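Local structure of probable serine protease HTRA3 (Homo sapiens, 2P3W) at residues A[6-11]-A[96-101]; A[61-66]-A[78-83]. The protein is probably a serine protease of the HtrA family, whose PDZ domain, the part studied here, binds the C-terminal ends of peptides. All coordinates share one frame; numbering follows the deposited sequence.

Interaction 1: A[6-11]-A[96-101]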
loop_
_atom_site.group_PDB
_atom_site.type_symbol
_atom_site.label_atom_id
_atom_site.label_comp_id
_atom_site.label_asym_id
_atom_site.label_seq_id
_atom_site.Cartn_x
_atom_site.Cartn_y
_atom_site.Cartn_z
ATOM N N ARG A 6 -0.024 3.502 -12.647
ATOM C CA ARG A 6 1.312 4.071 -12.413
ATOM C C ARG A 6 1.398 4.318 -10.924
ATOM O O ARG A 6 0.492 4.899 -10.334
ATOM C CB ARG A 6 1.499 5.421 -13.154
ATOM C CG ARG A 6 1.435 5.274 -14.639
ATOM C CD ARG A 6 1.024 6.542 -15.396
ATOM N NE ARG A 6 0.253 6.115 -16.564
ATOM C CZ ARG A 6 0.786 5.557 -17.651
ATOM N NH1 ARG A 6 2.100 5.430 -17.785
ATOM N NH2 ARG A 6 -0.009 5.114 -18.614
ATOM N N PHE A 7 2.479 3.871 -10.298
ATOM C CA PHE A 7 2.585 4.026 -8.865
ATOM C C PHE A 7 4.016 4.198 -8.407
ATOM O O PHE A 7 4.962 3.760 -9.057
ATOM C CB PHE A 7 1.938 2.839 -8.136
ATOM C CG PHE A 7 2.737 1.561 -8.172
ATOM C CD1 PHE A 7 2.655 0.698 -9.260
ATOM C CD2 PHE A 7 3.559 1.196 -7.102
ATOM C CE1 PHE A 7 3.399 -0.492 -9.271
ATOM C CE2 PHE A 7 4.292 0.065 -7.127
ATOM C CZ PHE A 7 4.221 -0.792 -8.202
ATOM N N ILE A 8 4.166 4.874 -7.266
ATOM C CA ILE A 8 5.488 4.960 -6.639
ATOM C C ILE A 8 5.635 4.205 -5.316
ATOM O O ILE A 8 6.761 3.973 -4.871
ATOM C CB ILE A 8 5.969 6.423 -6.448
ATOM C CG1 ILE A 8 5.028 7.235 -5.564
ATOM C CG2 ILE A 8 6.125 7.080 -7.829
ATOM C CD1 ILE A 8 5.531 8.632 -5.172
ATOM N N GLY A 9 4.529 3.824 -4.685
ATOM C CA GLY A 9 4.598 2.974 -3.515
ATOM C C GLY A 9 4.772 3.667 -2.174
ATOM O O GLY A 9 5.535 3.197 -1.317
ATOM N N ILE A 10 4.049 4.764 -1.971
ATOM C CA ILE A 10 3.972 5.349 -0.636
ATOM C C ILE A 10 2.531 5.576 -0.245
ATOM O O ILE A 10 1.684 5.809 -1.126
ATOM C CB ILE A 10 4.768 6.664 -0.528
ATOM C CG1 ILE A 10 4.208 7.737 -1.438
ATOM C CG2 ILE A 10 6.249 6.480 -0.845
ATOM C CD1 ILE A 10 4.778 9.139 -1.105
ATOM N N ARG A 11 2.265 5.526 1.068
ATOM C CA ARG A 11 0.987 5.980 1.610
ATOM C C ARG A 11 1.255 7.391 2.161
ATOM O O ARG A 11 2.094 7.578 3.031
ATOM C CB ARG A 11 0.442 5.010 2.653
ATOM C CG ARG A 11 -0.897 5.494 3.218
ATOM C CD ARG A 11 -1.858 4.384 3.535
ATOM N NE ARG A 11 -1.370 3.474 4.567
ATOM C CZ ARG A 11 -1.367 3.742 5.858
ATOM N NH1 ARG A 11 -1.812 4.901 6.293
ATOM N NH2 ARG A 11 -0.933 2.828 6.726
ATOM N N PHE A 96 15.811 12.629 -4.766
ATOM C CA PHE A 96 15.622 11.257 -5.263
ATOM C C PHE A 96 15.051 11.339 -6.687
ATOM O O PHE A 96 14.370 12.289 -7.019
ATOM C CB PHE A 96 14.639 10.472 -4.397
ATOM C CG PHE A 96 15.090 10.271 -2.977
ATOM C CD1 PHE A 96 16.019 9.311 -2.669
ATOM C CD2 PHE A 96 14.633 11.102 -1.967
ATOM C CE1 PHE A 96 16.479 9.141 -1.357
ATOM C CE2 PHE A 96 15.074 10.923 -0.648
ATOM C CZ PHE A 96 15.993 9.941 -0.351
ATOM N N SER A 97 15.400 10.368 -7.533
ATOM C CA SER A 97 14.767 10.273 -8.843
ATOM C C SER A 97 14.023 8.954 -8.888
ATOM O O SER A 97 14.584 7.880 -8.910
ATOM C CB SER A 97 15.730 10.427 -10.011
ATOM O OG SER A 97 14.975 10.470 -11.212
ATOM N N ILE A 98 12.710 9.086 -8.819
ATOM C CA ILE A 98 11.819 7.953 -8.612
ATOM C C ILE A 98 10.952 7.807 -9.840
ATOM O O ILE A 98 10.062 8.623 -10.078
ATOM C CB ILE A 98 10.880 8.140 -7.375
ATOM C CG1 ILE A 98 11.692 8.443 -6.087
ATOM C CG2 ILE A 98 10.011 6.927 -7.208
ATOM C CD1 ILE A 98 12.696 7.371 -5.703
ATOM N N ALA A 99 11.217 6.776 -10.643
ATOM C CA ALA A 99 10.377 6.481 -11.800
ATOM C C ALA A 99 9.126 5.681 -11.438
ATOM O O ALA A 99 9.251 4.556 -10.935
ATOM C CB ALA A 99 11.211 5.676 -12.839
ATOM N N PRO A 100 7.919 6.235 -11.685
ATOM C CA PRO A 100 6.721 5.421 -11.413
ATOM C C PRO A 100 6.746 4.115 -12.190
ATOM O O PRO A 100 7.077 4.108 -13.358
ATOM C CB PRO A 100 5.550 6.322 -11.879
ATOM C CG PRO A 100 6.095 7.725 -11.756
ATOM C CD PRO A 100 7.577 7.603 -12.126
ATOM N N GLU A 101 6.461 3.022 -11.504
ATOM C CA GLU A 101 6.277 1.696 -12.104
ATOM C C GLU A 101 4.919 1.618 -12.771
ATOM O O GLU A 101 3.935 2.103 -12.234
ATOM C CB GLU A 101 6.386 0.639 -11.011
ATOM C CG GLU A 101 6.309 -0.792 -11.485
ATOM C CD GLU A 101 6.825 -1.805 -10.433
ATOM O OE1 GLU A 101 7.576 -1.436 -9.469
ATOM O OE2 GLU A 101 6.433 -2.995 -10.564
#

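Interaction 2: A[61-66]-A[78-83]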
loop_
_atom_site.group_PDB
_atom_site.type_symbol
_atom_site.label_atom_id
_atom_site.label_comp_id
_atom_site.label_asym_id
_atom_site.label_seq_id
_atom_site.Cartn_x
_atom_site.Cartn_y
_atom_site.Cartn_z
ATOM N N LYS A 61 8.959 19.060 -2.956
ATOM C CA LYS A 61 8.903 19.471 -4.349
ATOM C C LYS A 61 8.955 18.268 -5.272
ATOM O O LYS A 61 9.479 17.213 -4.911
ATOM C CB LYS A 61 10.075 20.394 -4.700
ATOM C CG LYS A 61 10.014 21.745 -4.036
ATOM C CD LYS A 61 11.042 22.711 -4.642
ATOM C CE LYS A 61 10.853 24.122 -4.093
ATOM N NZ LYS A 61 9.633 24.782 -4.665
ATOM N N VAL A 62 8.355 18.429 -6.442
ATOM C CA VAL A 62 8.455 17.443 -7.516
ATOM C C VAL A 62 8.837 18.182 -8.795
ATOM O O VAL A 62 8.172 19.142 -9.184
ATOM C CB VAL A 62 7.150 16.639 -7.694
ATOM C CG1 VAL A 62 5.932 17.544 -7.899
ATOM C CG2 VAL A 62 7.264 15.645 -8.846
ATOM N N ASN A 63 9.944 17.760 -9.407
ATOM C CA ASN A 63 10.457 18.404 -10.625
ATOM C C ASN A 63 10.524 19.937 -10.456
ATOM O O ASN A 63 10.228 20.716 -11.370
ATOM C CB ASN A 63 9.636 17.923 -11.841
ATOM C CG ASN A 63 9.855 16.439 -12.140
ATOM O OD1 ASN A 63 10.886 15.860 -11.773
ATOM N ND2 ASN A 63 8.895 15.807 -12.812
ATOM N N GLY A 64 10.956 20.367 -9.274
ATOM C CA GLY A 64 11.075 21.797 -8.962
ATOM C C GLY A 64 9.819 22.538 -8.520
ATOM O O GLY A 64 9.884 23.713 -8.179
ATOM N N ARG A 65 8.675 21.874 -8.515
ATOM C CA ARG A 65 7.428 22.507 -8.141
ATOM C C ARG A 65 7.070 22.220 -6.700
ATOM O O ARG A 65 7.102 21.064 -6.274
ATOM C CB ARG A 65 6.311 22.007 -9.030
ATOM C CG ARG A 65 6.544 22.276 -10.491
ATOM C CD ARG A 65 5.280 22.055 -11.270
ATOM N NE ARG A 65 4.710 20.748 -10.942
ATOM C CZ ARG A 65 5.077 19.594 -11.487
ATOM N NH1 ARG A 65 6.019 19.547 -12.423
ATOM N NH2 ARG A 65 4.478 18.481 -11.094
ATOM N N PRO A 66 6.670 23.259 -5.949
ATOM C CA PRO A 66 6.271 23.046 -4.557
ATOM C C PRO A 66 5.049 22.150 -4.398
ATOM O O PRO A 66 4.088 22.258 -5.162
ATOM C CB PRO A 66 5.987 24.460 -4.034
ATOM C CG PRO A 66 5.846 25.312 -5.222
ATOM C CD PRO A 66 6.580 24.677 -6.350
ATOM N N LEU A 78 0.778 10.338 -11.942
ATOM C CA LEU A 78 -0.055 9.964 -13.081
ATOM C C LEU A 78 0.500 10.489 -14.382
ATOM O O LEU A 78 0.247 9.899 -15.440
ATOM C CB LEU A 78 -1.457 10.543 -12.853
ATOM C CG LEU A 78 -2.565 10.241 -13.857
ATOM C CD1 LEU A 78 -2.821 8.723 -13.992
ATOM C CD2 LEU A 78 -3.832 10.986 -13.452
ATOM N N THR A 79 1.238 11.600 -14.325
ATOM C CA THR A 79 1.560 12.351 -15.539
ATOM C C THR A 79 3.041 12.480 -15.935
ATOM O O THR A 79 3.341 12.696 -17.126
ATOM C CB THR A 79 0.924 13.776 -15.490
ATOM O OG1 THR A 79 1.478 14.528 -14.412
ATOM C CG2 THR A 79 -0.571 13.694 -15.294
ATOM N N GLU A 80 3.940 12.405 -14.965
ATOM C CA GLU A 80 5.352 12.651 -15.193
ATOM C C GLU A 80 6.177 11.403 -14.860
ATOM O O GLU A 80 5.790 10.570 -14.063
ATOM C CB GLU A 80 5.799 13.798 -14.330
ATOM C CG GLU A 80 5.111 15.108 -14.745
ATOM C CD GLU A 80 5.344 16.184 -13.734
ATOM O OE1 GLU A 80 6.434 16.785 -13.762
ATOM O OE2 GLU A 80 4.423 16.429 -12.917
ATOM N N SER A 81 7.313 11.281 -15.538
ATOM C CA SER A 81 8.210 10.170 -15.341
ATOM C C SER A 81 9.619 10.502 -15.833
ATOM O O SER A 81 9.805 10.895 -17.014
ATOM C CB SER A 81 7.706 8.950 -16.102
ATOM O OG SER A 81 8.486 7.797 -15.775
ATOM N N PRO A 82 10.630 10.348 -14.951
ATOM C CA PRO A 82 10.578 10.024 -13.541
ATOM C C PRO A 82 10.203 11.298 -12.788
ATOM O O PRO A 82 10.036 12.354 -13.406
ATOM C CB PRO A 82 12.018 9.614 -13.215
ATOM C CG PRO A 82 12.809 10.467 -14.146
ATOM C CD PRO A 82 12.007 10.555 -15.414
ATOM N N LEU A 83 10.149 11.194 -11.473
ATOM C CA LEU A 83 9.889 12.304 -10.566
ATOM C C LEU A 83 11.156 12.612 -9.770
ATOM O O LEU A 83 11.668 11.741 -9.034
ATOM C CB LEU A 83 8.769 11.924 -9.594
ATOM C CG LEU A 83 7.405 11.484 -10.175
ATOM C CD1 LEU A 83 6.399 11.338 -9.022
ATOM C CD2 LEU A 83 6.929 12.465 -11.152
HETATM O O HOH W 1 12.090 14.345 -14.099
#

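Interaction 1: A[6-11]-A[96-101]
The N-terminal strand 5-7 of the PDZ domain is tied by antiparallel pairing to the far end of strand 92-103. By sequence and family, Phe7-Ile8-Gly9-Ile10 is the carboxylate-binding (GLGF-type) loop. Phe7 and Glu101 form a hydrogen-bonded pair. Phe7 N gives to Glu101 O at 3.0 Å, and Glu101 N gives to Phe7 O at 3.0 Å.

The Glu101 side chain runs along the Phe7 ring. Its CG is anti to the backbone N (chi1 -176°) and the chain stays extended. Glu101 CB sits over the ring face, 4.1 Å from the Phe7 centroid, a CH-pi contact. Glu101 CG follows, 3.7 Å from Phe7 CE1. Glu101 CD lies 3.6 Å from Phe7 CZ, with the carboxylate turned 40° from the ring. OE1 continues to a salt bridge with Arg50.

Phe7 CG takes the crowded position between backbone N and carbonyl carbon. The ring also meets that of Phe108, from the phage-derived ligand sequence at the C-terminus. Val112 of the second subunit, the last residue of that ligand, packs on Ile8 and Ile10, consistent with peptide binding across the interface. Ile8 CG2 packs against two partners, Ile98 CG2 at 3.9 Å and Pro100 CG at 4.0 Å.

Interaction 2: A[61-66]-A[78-83]
Glu80 OE1 accepts two hydrogen bonds from the segment 61-66. Asn63 ND2 gives the shorter one, 2.8 Å from Glu80 OE1 and nearly straight (165°). It comes from above the carboxylate plane, while OE1 lies in the plane of the Asn63 amide. Arg65 NH1 gives the second, 3.1 Å from Glu80 OE1, on the syn lone pair. Glu80 OE2 also uses its syn lone pair and takes Arg65 NH2 at 2.7 Å. The guanidinium thus grips the carboxylate end-on with two nitrogens, one to each oxygen. The two planes are 37° apart, so the salt bridge is twisted. The Arg65 chain bends at chi3 (-51°), and Val62 O lies over one face of the guanidinium. The nearby positive charge would probably keep Glu80 ionised.

Asn63 and Arg65 both belong to a type I' beta turn from Val62 to Arg65, a tight beta hairpin between strands 58-62 and 65-66. The other end of the Asn63 amide is held too. OD1 accepts from Leu84 N and from a water, which also donates to Pro82 O. The peptide bond before Pro82 is cis. Beside this polar network, Val62 CG2 packs 3.9 Å from Leu83 CD2, the two side chains pointing the same way.

Glu80 is the first residue to leave the helix 70-79. The contact therefore joins the hairpin tip to the link between this helix and strand 83-89. Val62 and Leu83 also touch the helix, at Ala76 and Val77 respectively.

Interaction 2 is nested along the chain inside the loop closed by interaction 1. Both reach the same antiparallel sheet, and their centres are about 10 Å apart. They meet directly where Ile98 N probably donates a hydrogen bond to Leu83 O, which joins strands 83-89 and 92-103. Pro100 also packs near Glu80 O. Interaction 1 is held by backbone pairing and apolar packing, with Phe7, Ile8 and Ile98 buried. Interaction 2 keeps a small buried apolar pair, Val62 and Leu83, but its main hold is charged and lies nearer the surface. The second subunit approaches interaction 1, where Arg11 of that subunit makes a cation-pi contact with Phe7; it does not touch interaction 2.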